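Local coordinates for uncharacterized protein (Lodderomyces elongisporus NRRL YB-4239, PDB 4EXJ) that is of unknown function but, as a URE2-like member of the glutathione S-transferase superfamily, probably binds glutathione, at residues T8-N13 against V30-W35; P17-K22 against E210-H215; P55-D60 against N69-Y74; F104-Q109 against I166-G171. One frame throughout, in Å; residues are numbered along the deposited sequence.

Contact 1: T8-N13 against V30-W35; sequences TGPTGN and VHMFHW. With SO4 (sulfate ion), chain G.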
loop_
_atom_site.group_PDB
_atom_site.type_symbol
_atom_site.label_atom_id
_atom_site.label_comp_id
_atom_site.label_asym_id
_atom_site.label_seq_id
_atom_site.Cartn_x
_atom_site.Cartn_y
_atom_site.Cartn_z
ATOM N N THR B 8 4.208 17.287 8.040
ATOM C CA THR B 8 3.200 16.295 8.387
ATOM C C THR B 8 2.000 16.905 9.094
ATOM O O THR B 8 1.949 18.115 9.318
ATOM C CB THR B 8 3.834 15.148 9.216
ATOM O OG1 THR B 8 2.902 14.056 9.324
ATOM C CG2 THR B 8 4.253 15.613 10.593
ATOM N N GLY B 9 1.037 16.056 9.433
ATOM C CA GLY B 9 -0.185 16.488 10.102
ATOM C C GLY B 9 -0.514 15.448 11.146
ATOM O O GLY B 9 0.022 14.359 11.109
ATOM N N PRO B 10 -1.394 15.784 12.091
ATOM C CA PRO B 10 -1.749 14.840 13.154
ATOM C C PRO B 10 -2.781 13.817 12.688
ATOM O O PRO B 10 -3.933 13.807 13.144
ATOM C CB PRO B 10 -2.331 15.765 14.235
ATOM C CG PRO B 10 -2.957 16.884 13.428
ATOM C CD PRO B 10 -1.987 17.118 12.303
ATOM N N THR B 11 -2.367 12.942 11.779
ATOM C CA THR B 11 -3.297 11.991 11.179
ATOM C C THR B 11 -2.766 10.555 11.195
ATOM O O THR B 11 -1.627 10.285 11.625
ATOM C CB THR B 11 -3.573 12.354 9.735
ATOM O OG1 THR B 11 -2.350 12.216 9.004
ATOM C CG2 THR B 11 -4.079 13.810 9.626
ATOM N N GLY B 12 -3.594 9.628 10.724
ATOM C CA GLY B 12 -3.189 8.217 10.695
ATOM C C GLY B 12 -1.938 8.013 9.862
ATOM O O GLY B 12 -1.096 7.167 10.200
ATOM N N ASN B 13 -1.798 8.775 8.778
ATOM C CA ASN B 13 -0.535 8.697 8.025
ATOM C C ASN B 13 0.555 9.643 8.523
ATOM O O ASN B 13 1.741 9.297 8.511
ATOM C CB ASN B 13 -0.769 8.949 6.528
ATOM C CG ASN B 13 -1.197 7.695 5.779
ATOM O OD1 ASN B 13 -0.885 6.570 6.182
ATOM N ND2 ASN B 13 -1.918 7.886 4.693
ATOM N N VAL B 30 10.586 18.968 12.473
ATOM C CA VAL B 30 9.169 18.693 12.227
ATOM C C VAL B 30 8.350 19.943 11.946
ATOM O O VAL B 30 8.295 20.865 12.766
ATOM C CB VAL B 30 8.520 17.922 13.398
ATOM C CG1 VAL B 30 7.033 17.678 13.120
ATOM C CG2 VAL B 30 9.241 16.619 13.638
ATOM N N HIS B 31 7.717 19.974 10.777
ATOM C CA HIS B 31 6.802 21.048 10.444
ATOM C C HIS B 31 5.389 20.514 10.525
ATOM O O HIS B 31 4.882 19.942 9.559
ATOM C CB HIS B 31 7.094 21.574 9.040
ATOM C CG HIS B 31 6.303 22.788 8.667
ATOM N ND1 HIS B 31 4.974 22.732 8.308
ATOM C CD2 HIS B 31 6.660 24.093 8.584
ATOM C CE1 HIS B 31 4.544 23.948 8.025
ATOM N NE2 HIS B 31 5.547 24.792 8.185
ATOM N N MET B 32 4.762 20.682 11.688
ATOM C CA MET B 32 3.409 20.170 11.916
ATOM C C MET B 32 2.333 21.142 11.411
ATOM O O MET B 32 2.202 22.262 11.921
ATOM C CB MET B 32 3.214 19.843 13.409
ATOM C CG MET B 32 1.836 19.288 13.774
ATOM S SD MET B 32 1.520 17.632 13.120
ATOM C CE MET B 32 2.586 16.624 14.141
ATOM N N PHE B 33 1.588 20.731 10.395
ATOM C CA PHE B 33 0.486 21.538 9.870
ATOM C C PHE B 33 -0.668 21.538 10.859
ATOM O O PHE B 33 -0.850 20.570 11.599
ATOM C CB PHE B 33 -0.057 20.959 8.551
ATOM C CG PHE B 33 0.888 21.083 7.372
ATOM C CD1 PHE B 33 1.397 22.317 6.987
ATOM C CD2 PHE B 33 1.235 19.962 6.625
ATOM C CE1 PHE B 33 2.263 22.422 5.891
ATOM C CE2 PHE B 33 2.085 20.060 5.537
ATOM C CZ PHE B 33 2.598 21.298 5.165
ATOM N N HIS B 34 -1.459 22.614 10.854
ATOM C CA HIS B 34 -2.790 22.574 11.458
ATOM C C HIS B 34 -3.670 21.624 10.652
ATOM O O HIS B 34 -3.399 21.358 9.476
ATOM C CB HIS B 34 -3.414 23.973 11.504
ATOM C CG HIS B 34 -3.052 24.758 12.728
ATOM N ND1 HIS B 34 -1.866 25.455 12.845
ATOM C CD2 HIS B 34 -3.717 24.953 13.892
ATOM C CE1 HIS B 34 -1.818 26.045 14.025
ATOM N NE2 HIS B 34 -2.930 25.756 14.681
ATOM N N TRP B 35 -4.717 21.096 11.272
ATOM C CA TRP B 35 -5.571 20.128 10.586
ATOM C C TRP B 35 -7.061 20.424 10.755
ATOM O O TRP B 35 -7.557 20.493 11.881
ATOM C CB TRP B 35 -5.248 18.691 11.037
ATOM C CG TRP B 35 -5.467 17.722 9.950
ATOM C CD1 TRP B 35 -6.493 16.835 9.829
ATOM C CD2 TRP B 35 -4.665 17.572 8.769
ATOM N NE1 TRP B 35 -6.377 16.130 8.653
ATOM C CE2 TRP B 35 -5.259 16.562 7.988
ATOM C CE3 TRP B 35 -3.497 18.191 8.305
ATOM C CZ2 TRP B 35 -4.725 16.147 6.766
ATOM C CZ3 TRP B 35 -2.965 17.779 7.098
ATOM C CH2 TRP B 35 -3.579 16.775 6.339
HETATM S S SO4 G . -7.062 9.839 9.094
HETATM O O1 SO4 G . -8.003 9.433 10.170
HETATM O O2 SO4 G . -5.818 9.270 9.302
HETATM O O3 SO4 G . -7.597 9.357 7.808
HETATM O O4 SO4 G . -7.021 11.312 9.047
#
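Thr8 and Met32 pair as neighbours on two parallel strands, the first and last elements of a beta-alpha-beta crossover whose connection is helix 15-23. This is the opening unit of the thioredoxin-like domain of a glutathione S-transferase. Two backbone bonds hold the pair in register: Thr8 N donates to His31 O at 3.1 Å, and Phe33 N donates to Thr8 O at 2.9 Å. Past Gly9 the chain leaves the sheet through an inverse gamma turn centred on Pro10. The Met32 chain bends back so that its SD lies 3.6 Å from Pro10 CD, while the other part of that ring, CG, packs 3.8 Å from Trp35 CB.

Thr11 continues the contact in three directions. Thr11 CB sits 3.7 Å from O4 of the bound sulfate. From there OG1, placed between the backbone N and the carbonyl carbon (chi1 65°), accepts from Gly14 N. Thr11 CG2 instead stands over one face of the Trp35 indole, 3.6 Å from the centroid of the five-membered ring, a CH-pi contact displaced toward the rim. The sulfate, probably from the crystallisation liquor, is also bound by Arg174. In this family the loop after the first strand borders the glutathione site, and here its Gly12 N donates to sulfate O2 at 2.7 Å.

Contact 2: P17-K22 against E210-H215; sequences PLVLGK and EILKEH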
loop_
_atom_site.group_PDB
_atom_site.type_symbol
_atom_site.label_atom_id
_atom_site.label_comp_id
_atom_site.label_asym_id
_atom_site.label_seq_id
_atom_site.Cartn_x
_atom_site.Cartn_y
_atom_site.Cartn_z
ATOM N N PRO B 17 5.868 8.520 10.672
ATOM C CA PRO B 17 7.292 8.875 10.651
ATOM C C PRO B 17 7.653 9.855 11.766
ATOM O O PRO B 17 8.792 9.895 12.219
ATOM C CB PRO B 17 7.494 9.490 9.240
ATOM C CG PRO B 17 6.128 9.905 8.792
ATOM C CD PRO B 17 5.129 9.009 9.492
ATOM N N LEU B 18 6.672 10.575 12.267
ATOM C CA LEU B 18 6.877 11.434 13.386
ATOM C C LEU B 18 7.252 10.660 14.633
ATOM O O LEU B 18 8.219 10.945 15.272
ATOM C CB LEU B 18 5.580 12.173 13.641
ATOM C CG LEU B 18 5.489 13.151 14.791
ATOM C CD1 LEU B 18 6.408 14.272 14.524
ATOM C CD2 LEU B 18 4.068 13.678 14.876
ATOM N N VAL B 19 6.497 9.625 14.922
ATOM C CA VAL B 19 6.851 8.740 16.029
ATOM C C VAL B 19 8.259 8.138 15.859
ATOM O O VAL B 19 9.062 8.167 16.791
ATOM C CB VAL B 19 5.817 7.604 16.206
ATOM C CG1 VAL B 19 6.323 6.516 17.159
ATOM C CG2 VAL B 19 4.470 8.188 16.683
ATOM N N LEU B 20 8.539 7.552 14.688
ATOM C CA LEU B 20 9.856 6.932 14.479
ATOM C C LEU B 20 11.003 7.938 14.635
ATOM O O LEU B 20 11.985 7.656 15.324
ATOM C CB LEU B 20 9.952 6.243 13.114
ATOM C CG LEU B 20 11.326 5.612 12.854
ATOM C CD1 LEU B 20 11.619 4.535 13.845
ATOM C CD2 LEU B 20 11.338 5.018 11.451
ATOM N N GLY B 21 10.878 9.095 14.002
ATOM C CA GLY B 21 11.921 10.130 14.107
ATOM C C GLY B 21 12.211 10.502 15.555
ATOM O O GLY B 21 13.369 10.639 15.955
ATOM N N LYS B 22 11.156 10.680 16.337
ATOM C CA LYS B 22 11.323 11.011 17.758
ATOM C C LYS B 22 11.919 9.875 18.586
ATOM O O LYS B 22 12.770 10.119 19.441
ATOM C CB LYS B 22 10.007 11.484 18.351
ATOM C CG LYS B 22 9.527 12.774 17.711
ATOM C CD LYS B 22 8.596 13.547 18.627
ATOM C CE LYS B 22 8.704 15.043 18.362
ATOM N NZ LYS B 22 8.233 15.827 19.536
ATOM N N GLU B 210 2.935 9.629 24.723
ATOM C CA GLU B 210 3.207 11.052 24.908
ATOM C C GLU B 210 3.318 11.774 23.571
ATOM O O GLU B 210 2.735 12.852 23.377
ATOM C CB GLU B 210 4.499 11.232 25.716
ATOM C CG GLU B 210 4.964 12.663 25.870
ATOM C CD GLU B 210 6.323 12.754 26.569
ATOM O OE1 GLU B 210 6.651 11.847 27.366
ATOM O OE2 GLU B 210 7.065 13.732 26.325
ATOM N N ILE B 211 4.039 11.176 22.623
ATOM C CA ILE B 211 4.214 11.797 21.311
ATOM C C ILE B 211 2.867 11.987 20.607
ATOM O O ILE B 211 2.574 13.063 20.080
ATOM C CB ILE B 211 5.154 10.952 20.439
ATOM C CG1 ILE B 211 6.585 11.008 21.013
ATOM C CG2 ILE B 211 5.126 11.409 18.973
ATOM C CD1 ILE B 211 7.517 9.961 20.419
ATOM N N LEU B 212 2.031 10.960 20.675
ATOM C CA LEU B 212 0.746 10.968 19.971
ATOM C C LEU B 212 -0.221 11.965 20.627
ATOM O O LEU B 212 -1.043 12.579 19.937
ATOM C CB LEU B 212 0.158 9.559 19.933
ATOM C CG LEU B 212 0.889 8.545 19.034
ATOM C CD1 LEU B 212 0.297 7.145 19.166
ATOM C CD2 LEU B 212 0.899 8.997 17.557
ATOM N N LYS B 213 -0.099 12.138 21.945
ATOM C CA LYS B 213 -0.951 13.091 22.694
ATOM C C LYS B 213 -0.657 14.558 22.386
ATOM O O LYS B 213 -1.479 15.424 22.676
ATOM C CB LYS B 213 -0.817 12.863 24.205
ATOM C CG LYS B 213 -1.487 11.592 24.709
ATOM C CD LYS B 213 -2.904 11.854 25.200
ATOM C CE LYS B 213 -3.541 10.592 25.787
ATOM N NZ LYS B 213 -2.772 10.038 26.947
ATOM N N GLU B 214 0.494 14.858 21.796
ATOM C CA GLU B 214 0.883 16.262 21.600
ATOM C C GLU B 214 -0.105 17.080 20.766
ATOM O O GLU B 214 -0.225 18.299 20.943
ATOM C CB GLU B 214 2.278 16.348 20.983
ATOM C CG GLU B 214 3.370 15.929 21.956
ATOM C CD GLU B 214 4.750 15.973 21.341
ATOM O OE1 GLU B 214 4.863 16.386 20.165
ATOM O OE2 GLU B 214 5.719 15.588 22.035
ATOM N N HIS B 215 -0.789 16.404 19.853
ATOM C CA HIS B 215 -1.790 17.042 19.009
ATOM C C HIS B 215 -3.030 16.163 18.947
ATOM O O HIS B 215 -3.504 15.789 17.875
ATOM C CB HIS B 215 -1.220 17.303 17.623
ATOM C CG HIS B 215 -0.081 18.272 17.619
ATOM N ND1 HIS B 215 -0.266 19.638 17.654
ATOM C CD2 HIS B 215 1.258 18.074 17.593
ATOM C CE1 HIS B 215 0.911 20.239 17.649
ATOM N NE2 HIS B 215 1.852 19.314 17.603
#
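Helices 15-23 and 208-213 come together at Val19 and Ile211, whose CA atoms lie 6.6 Å apart, close enough for aliphatic branches to touch. Val19 uses a single methyl, CG2, against two partners: Ile211 CG2 at 4.0 Å and Leu212 CD2 at 3.8 Å. Leu212 reaches it with the end of its side chain. Ile211 points toward helix 15-23. With Ile211 CG1 beside its own backbone N (chi1 -68°), the CD1 methyl runs out to meet Lys22 CB at 3.6 Å, and CG1 passes 4.0 Å from Lys22 CD. The isoleucine and the lysine therefore lie alongside each other, pointing opposite ways.

In terms of the glutathione S-transferase fold, the contact brings helix 208-213, near the C-terminus, against the first helix of the thioredoxin-like domain. Around it, Leu20 turns to helices 68-79 and 163-179, and Leu212 touches Leu169 and His173 of helix 163-179. The apolar patch is thus continuous with the boundary between the two domains.

At the outer margin the Lys22 chain stretches, extended, over Ile211 toward Glu214, whose own extended chain comes from the opposite direction. The salt bridge they make is a loose one: Lys22 NZ is 3.5 Å from Glu214 OE1, a weak hydrogen bond, with Glu214 OE2 at a similar 3.6 Å.

Contact 3: P55-D60 against N69-Y74; sequences PTLVDD and NNILLY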
loop_
_atom_site.group_PDB
_atom_site.type_symbol
_atom_site.label_atom_id
_atom_site.label_comp_id
_atom_site.label_asym_id
_atom_site.label_seq_id
_atom_site.Cartn_x
_atom_site.Cartn_y
_atom_site.Cartn_z
ATOM N N PRO B 55 2.398 12.530 4.935
ATOM C CA PRO B 55 3.502 13.441 5.155
ATOM C C PRO B 55 4.500 13.453 4.021
ATOM O O PRO B 55 4.428 12.655 3.171
ATOM C CB PRO B 55 4.180 12.830 6.355
ATOM C CG PRO B 55 3.934 11.391 6.224
ATOM C CD PRO B 55 2.687 11.203 5.479
ATOM N N THR B 56 5.426 14.392 4.069
ATOM C CA THR B 56 6.569 14.409 3.163
ATOM C C THR B 56 7.816 14.650 3.988
ATOM O O THR B 56 7.868 15.588 4.778
ATOM C CB THR B 56 6.464 15.567 2.162
ATOM O OG1 THR B 56 5.264 15.446 1.421
ATOM C CG2 THR B 56 7.646 15.519 1.183
ATOM N N LEU B 57 8.839 13.829 3.792
ATOM C CA LEU B 57 10.141 14.105 4.358
ATOM C C LEU B 57 11.045 14.690 3.286
ATOM O O LEU B 57 11.281 14.044 2.274
ATOM C CB LEU B 57 10.765 12.810 4.849
ATOM C CG LEU B 57 12.125 12.969 5.507
ATOM C CD1 LEU B 57 12.022 13.799 6.790
ATOM C CD2 LEU B 57 12.683 11.591 5.805
ATOM N N VAL B 58 11.560 15.898 3.500
ATOM C CA VAL B 58 12.575 16.424 2.593
ATOM C C VAL B 58 13.930 16.051 3.201
ATOM O O VAL B 58 14.209 16.399 4.342
ATOM C CB VAL B 58 12.446 17.945 2.406
ATOM C CG1 VAL B 58 13.587 18.468 1.525
ATOM C CG2 VAL B 58 11.091 18.294 1.792
ATOM N N ASP B 59 14.752 15.305 2.473
ATOM C CA ASP B 59 15.951 14.735 3.091
ATOM C C ASP B 59 17.067 15.767 3.187
ATOM O O ASP B 59 16.904 16.913 2.752
ATOM C CB ASP B 59 16.429 13.471 2.360
ATOM C CG ASP B 59 17.099 13.776 1.033
ATOM O OD1 ASP B 59 17.234 14.970 0.695
ATOM O OD2 ASP B 59 17.477 12.816 0.323
ATOM N N ASP B 60 18.189 15.356 3.769
ATOM C CA ASP B 60 19.282 16.283 4.038
ATOM C C ASP B 60 20.015 16.743 2.778
ATOM O O ASP B 60 21.032 17.427 2.869
ATOM C CB ASP B 60 20.264 15.695 5.062
ATOM C CG ASP B 60 21.003 14.472 4.542
ATOM O OD1 ASP B 60 20.787 14.076 3.377
ATOM O OD2 ASP B 60 21.802 13.900 5.315
ATOM N N ASN B 69 4.433 4.912 4.888
ATOM C CA ASN B 69 5.132 3.676 5.275
ATOM C C ASN B 69 6.477 3.537 4.562
ATOM O O ASN B 69 7.412 2.930 5.079
ATOM C CB ASN B 69 4.241 2.439 5.103
ATOM C CG ASN B 69 3.166 2.391 6.149
ATOM O OD1 ASN B 69 3.039 3.327 6.933
ATOM N ND2 ASN B 69 2.396 1.310 6.192
ATOM N N ASN B 70 6.584 4.155 3.393
ATOM C CA ASN B 70 7.885 4.304 2.737
ATOM C C ASN B 70 8.846 5.235 3.507
ATOM O O ASN B 70 10.040 4.994 3.601
ATOM C CB ASN B 70 7.664 4.852 1.326
ATOM C CG ASN B 70 8.958 5.043 0.593
ATOM O OD1 ASN B 70 9.743 4.105 0.457
ATOM N ND2 ASN B 70 9.213 6.265 0.156
ATOM N N ILE B 71 8.320 6.326 4.042
ATOM C CA ILE B 71 9.131 7.208 4.852
ATOM C C ILE B 71 9.602 6.461 6.102
ATOM O O ILE B 71 10.732 6.630 6.523
ATOM C CB ILE B 71 8.366 8.489 5.189
ATOM C CG1 ILE B 71 8.070 9.241 3.884
ATOM C CG2 ILE B 71 9.157 9.338 6.201
ATOM C CD1 ILE B 71 6.996 10.368 4.046
ATOM N N LEU B 72 8.750 5.620 6.686
ATOM C CA LEU B 72 9.203 4.783 7.791
ATOM C C LEU B 72 10.470 4.030 7.398
ATOM O O LEU B 72 11.448 3.980 8.163
ATOM C CB LEU B 72 8.114 3.784 8.235
ATOM C CG LEU B 72 7.010 4.377 9.118
ATOM C CD1 LEU B 72 5.931 3.319 9.416
ATOM C CD2 LEU B 72 7.555 4.956 10.425
ATOM N N LEU B 73 10.423 3.399 6.226
ATOM C CA LEU B 73 11.570 2.614 5.731
ATOM C C LEU B 73 12.799 3.491 5.504
ATOM O O LEU B 73 13.930 3.109 5.852
ATOM C CB LEU B 73 11.203 1.858 4.455
ATOM C CG LEU B 73 10.292 0.657 4.721
ATOM C CD1 LEU B 73 9.498 0.215 3.487
ATOM C CD2 LEU B 73 11.176 -0.496 5.259
ATOM N N TYR B 74 12.575 4.660 4.930
ATOM C CA TYR B 74 13.663 5.591 4.652
ATOM C C TYR B 74 14.326 6.071 5.931
ATOM O O TYR B 74 15.549 6.094 6.026
ATOM C CB TYR B 74 13.165 6.789 3.857
ATOM C CG TYR B 74 14.260 7.809 3.675
ATOM C CD1 TYR B 74 15.122 7.725 2.588
ATOM C CD2 TYR B 74 14.458 8.812 4.620
ATOM C CE1 TYR B 74 16.157 8.653 2.425
ATOM C CE2 TYR B 74 15.479 9.740 4.468
ATOM C CZ TYR B 74 16.320 9.652 3.368
ATOM O OH TYR B 74 17.342 10.573 3.230
HETATM O O HOH W 1 18.616 10.730 1.186
HETATM O O HOH W 2 17.978 12.654 5.325
#
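Tyr74 OH reaches the loop that follows strand 56-58 through water. One water, at the edge of the Tyr74 ring and near its plane, is 3.0 Å from Tyr74 OH and accepts from Asp60 N at 3.1 Å. A second links Tyr74 OH to Asp59 OD2, but its modelled distances are improbably short and its exact position is doubtful. The phenol oxygen, Tyr74 OH, also rests 3.2 Å from Asp59 CB. The Asp59 carboxylate takes no direct bond from it; its OD1 is instead occupied by the amides of Lys61 and Thr63 in the turn.

Behind the hydroxyl the contact is apolar. Tyr74 CG points anti to its backbone N (chi1 175°), laying the ring along the strand, where the Leu57 side chain crosses it at about a right angle, its CD2 3.5 Å from Tyr74 CD2. One helical turn earlier, Ile71 CG2 meets Leu57 CB at 4.1 Å, and Ile71 CD1 packs 3.5 Å from Pro55 O and 3.9 Å from Pro55 CG. Pro55 follows a cis peptide, the cis-proline characteristic of the thioredoxin fold, just before strand 56-58. Helix 68-79 covers the sheet, and the axis of residues 69-74 lies 33° from that of strand 56-58. Trp97 of the second subunit meets the Tyr74 ring edge-to-face.

The tyrosine is thus amphipathic in use: its carbons pack on Leu57, while its oxygen reaches the Asp60 amide through water, so the polar part of this contact is mediated by solvent.

Contact 4: F104-Q109 against I166-G171; sequences FYQATQ and IAFLVG
Gln106 runs over one face of Phe168, antiparallel to it, its aliphatic part against the ring and its amide turned almost upright to it, 83° between the planes. Gln106 CG makes the CH-pi contact, 3.7 Å from the ring centroid of Phe168, while Gln106 CB reaches the far rim at Phe168 CZ, 3.8 Å away. The sharp bend at chi2 (-77°) then lifts the amide off the ring and past the backbone of Ala167. Gln106 OE1 passes 3.8 Å from Ala167 CB and is gripped by Lys16 and by Asn69, so the polar end looks toward the N-terminal domain. Gln106 NE2 lies 3.2 Å from Ala167 O, too poorly angled for a hydrogen bond; it donates instead to a water at 3.0 Å, which in turn donates to Phe168 O at 2.8 Å.

These residues belong to two helices of the all-helical C-terminal domain of the glutathione S-transferase fold, in contact through segments 104-109 and 166-171, whose axes approach to 9.7 Å at 25°. The first of them widens into a pi-type turn at residues 106-109.

Tyr105 meets the same phenylalanine: the Tyr105 and Phe168 side chains cross at about a right angle, Tyr105 CD1 lying at the edge of the Phe168 ring, 3.8 Å from Phe168 CZ. Phe156 stacks on Phe168 and Phe145 on Tyr105, extending the aromatic cluster. On another side of helix 93-120, Phe104 stacks on Phe104 of the second subunit, which places helix 93-120 at the dimer interface.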
loop_
_atom_site.group_PDB
_atom_site.type_symbol
_atom_site.label_atom_id
_atom_site.label_comp_id
_atom_site.label_asym_id
_atom_site.label_seq_id
_atom_site.Cartn_x
_atom_site.Cartn_y
_atom_site.Cartn_z
ATOM N N PHE B 104 3.282 -2.807 3.490
ATOM C CA PHE B 104 2.320 -2.695 2.388
ATOM C C PHE B 104 0.909 -3.011 2.856
ATOM O O PHE B 104 -0.028 -2.280 2.540
ATOM C CB PHE B 104 2.711 -3.595 1.202
ATOM C CG PHE B 104 3.681 -2.933 0.242
ATOM C CD1 PHE B 104 3.214 -2.094 -0.754
ATOM C CD2 PHE B 104 5.044 -3.162 0.346
ATOM C CE1 PHE B 104 4.107 -1.487 -1.634
ATOM C CE2 PHE B 104 5.933 -2.552 -0.524
ATOM C CZ PHE B 104 5.458 -1.725 -1.496
ATOM N N TYR B 105 0.769 -4.075 3.639
ATOM C CA TYR B 105 -0.547 -4.478 4.130
ATOM C C TYR B 105 -1.186 -3.376 4.998
ATOM O O TYR B 105 -2.392 -3.037 4.841
ATOM C CB TYR B 105 -0.408 -5.787 4.939
ATOM C CG TYR B 105 -1.756 -6.263 5.438
ATOM C CD1 TYR B 105 -2.275 -5.769 6.622
ATOM C CD2 TYR B 105 -2.515 -7.172 4.706
ATOM C CE1 TYR B 105 -3.527 -6.165 7.074
ATOM C CE2 TYR B 105 -3.771 -7.585 5.151
ATOM C CZ TYR B 105 -4.263 -7.071 6.339
ATOM O OH TYR B 105 -5.519 -7.444 6.786
ATOM N N GLN B 106 -0.401 -2.801 5.907
ATOM C CA GLN B 106 -0.951 -1.768 6.802
ATOM C C GLN B 106 -1.441 -0.575 6.018
ATOM O O GLN B 106 -2.509 -0.027 6.288
ATOM C CB GLN B 106 0.037 -1.368 7.903
ATOM C CG GLN B 106 -0.558 -0.564 9.053
ATOM C CD GLN B 106 -0.798 0.899 8.726
ATOM O OE1 GLN B 106 -0.092 1.490 7.889
ATOM N NE2 GLN B 106 -1.782 1.499 9.385
ATOM N N ALA B 107 -0.667 -0.188 5.012
ATOM C CA ALA B 107 -1.038 0.941 4.189
ATOM C C ALA B 107 -2.298 0.679 3.366
ATOM O O ALA B 107 -3.189 1.526 3.334
ATOM C CB ALA B 107 0.130 1.308 3.272
ATOM N N THR B 108 -2.379 -0.487 2.718
ATOM C CA THR B 108 -3.473 -0.777 1.773
ATOM C C THR B 108 -4.722 -1.260 2.477
ATOM O O THR B 108 -5.824 -0.803 2.202
ATOM C CB THR B 108 -3.038 -1.803 0.706
ATOM O OG1 THR B 108 -2.601 -3.012 1.327
ATOM C CG2 THR B 108 -1.854 -1.270 -0.117
ATOM N N GLN B 109 -4.551 -2.202 3.384
ATOM C CA GLN B 109 -5.713 -2.835 3.989
ATOM C C GLN B 109 -6.196 -2.167 5.273
ATOM O O GLN B 109 -7.366 -2.342 5.649
ATOM C CB GLN B 109 -5.435 -4.313 4.269
ATOM C CG GLN B 109 -4.986 -5.102 3.057
ATOM C CD GLN B 109 -5.865 -4.869 1.843
ATOM O OE1 GLN B 109 -7.083 -5.098 1.881
ATOM N NE2 GLN B 109 -5.251 -4.421 0.748
ATOM N N ILE B 166 4.882 0.360 14.769
ATOM C CA ILE B 166 4.573 1.786 14.662
ATOM C C ILE B 166 3.460 2.000 13.628
ATOM O O ILE B 166 2.481 2.714 13.905
ATOM C CB ILE B 166 5.800 2.608 14.273
ATOM C CG1 ILE B 166 6.870 2.539 15.378
ATOM C CG2 ILE B 166 5.436 4.059 13.993
ATOM C CD1 ILE B 166 8.196 3.166 14.963
ATOM N N ALA B 167 3.594 1.404 12.446
ATOM C CA ALA B 167 2.579 1.630 11.407
ATOM C C ALA B 167 1.184 1.200 11.920
ATOM O O ALA B 167 0.208 1.972 11.858
ATOM C CB ALA B 167 2.946 0.896 10.125
ATOM N N PHE B 168 1.065 -0.012 12.411
ATOM C CA PHE B 168 -0.203 -0.481 12.900
ATOM C C PHE B 168 -0.737 0.292 14.140
ATOM O O PHE B 168 -1.899 0.573 14.224
ATOM C CB PHE B 168 -0.141 -1.988 13.201
ATOM C CG PHE B 168 -0.312 -2.888 12.005
ATOM C CD1 PHE B 168 -1.532 -3.058 11.405
ATOM C CD2 PHE B 168 0.747 -3.593 11.498
ATOM C CE1 PHE B 168 -1.670 -3.916 10.349
ATOM C CE2 PHE B 168 0.587 -4.444 10.439
ATOM C CZ PHE B 168 -0.618 -4.582 9.856
ATOM N N LEU B 169 0.127 0.601 15.094
ATOM C CA LEU B 169 -0.316 1.311 16.282
ATOM C C LEU B 169 -0.848 2.719 16.000
ATOM O O LEU B 169 -1.802 3.147 16.584
ATOM C CB LEU B 169 0.757 1.333 17.370
ATOM C CG LEU B 169 1.804 2.404 17.353
ATOM C CD1 LEU B 169 1.281 3.686 17.868
ATOM C CD2 LEU B 169 2.956 1.951 18.168
ATOM N N VAL B 170 -0.190 3.421 15.107
ATOM C CA VAL B 170 -0.663 4.733 14.756
ATOM C C VAL B 170 -2.048 4.696 14.078
ATOM O O VAL B 170 -2.898 5.475 14.402
ATOM C CB VAL B 170 0.356 5.486 13.895
ATOM C CG1 VAL B 170 -0.215 6.756 13.355
ATOM C CG2 VAL B 170 1.579 5.769 14.688
ATOM N N GLY B 171 -2.255 3.777 13.142
ATOM C CA GLY B 171 -3.597 3.621 12.549
ATOM C C GLY B 171 -4.654 3.252 13.592
ATOM O O GLY B 171 -5.788 3.770 13.589
HETATM O O HOH W 3 -3.189 0.288 11.762
#

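In the fold
Contacts 1 and 3 share the thioredoxin-like sheet, contact 1 through strand pairing, contact 3 through an overlying helix; Thr8 touches Pro55 between them. Contact 4 is the deepest, its centre about 5 Å from that of the chain; contacts 2 and 3 are buried too, whereas contact 1 is partly open and borders a sulfate. Helix 15-23 ties the set together: Pro17 packs on contact 3, Leu18 on contact 1, Leu20 and Val19 on contact 4. Chemistry follows location: backbone bonds in contact 1, aliphatic packing with a loose outer ion pair in contact 2, aliphatic and aromatic packing with bridging waters in contacts 3 and 4. The last two share the probable Asn69-Gln106 bond and touch the second subunit.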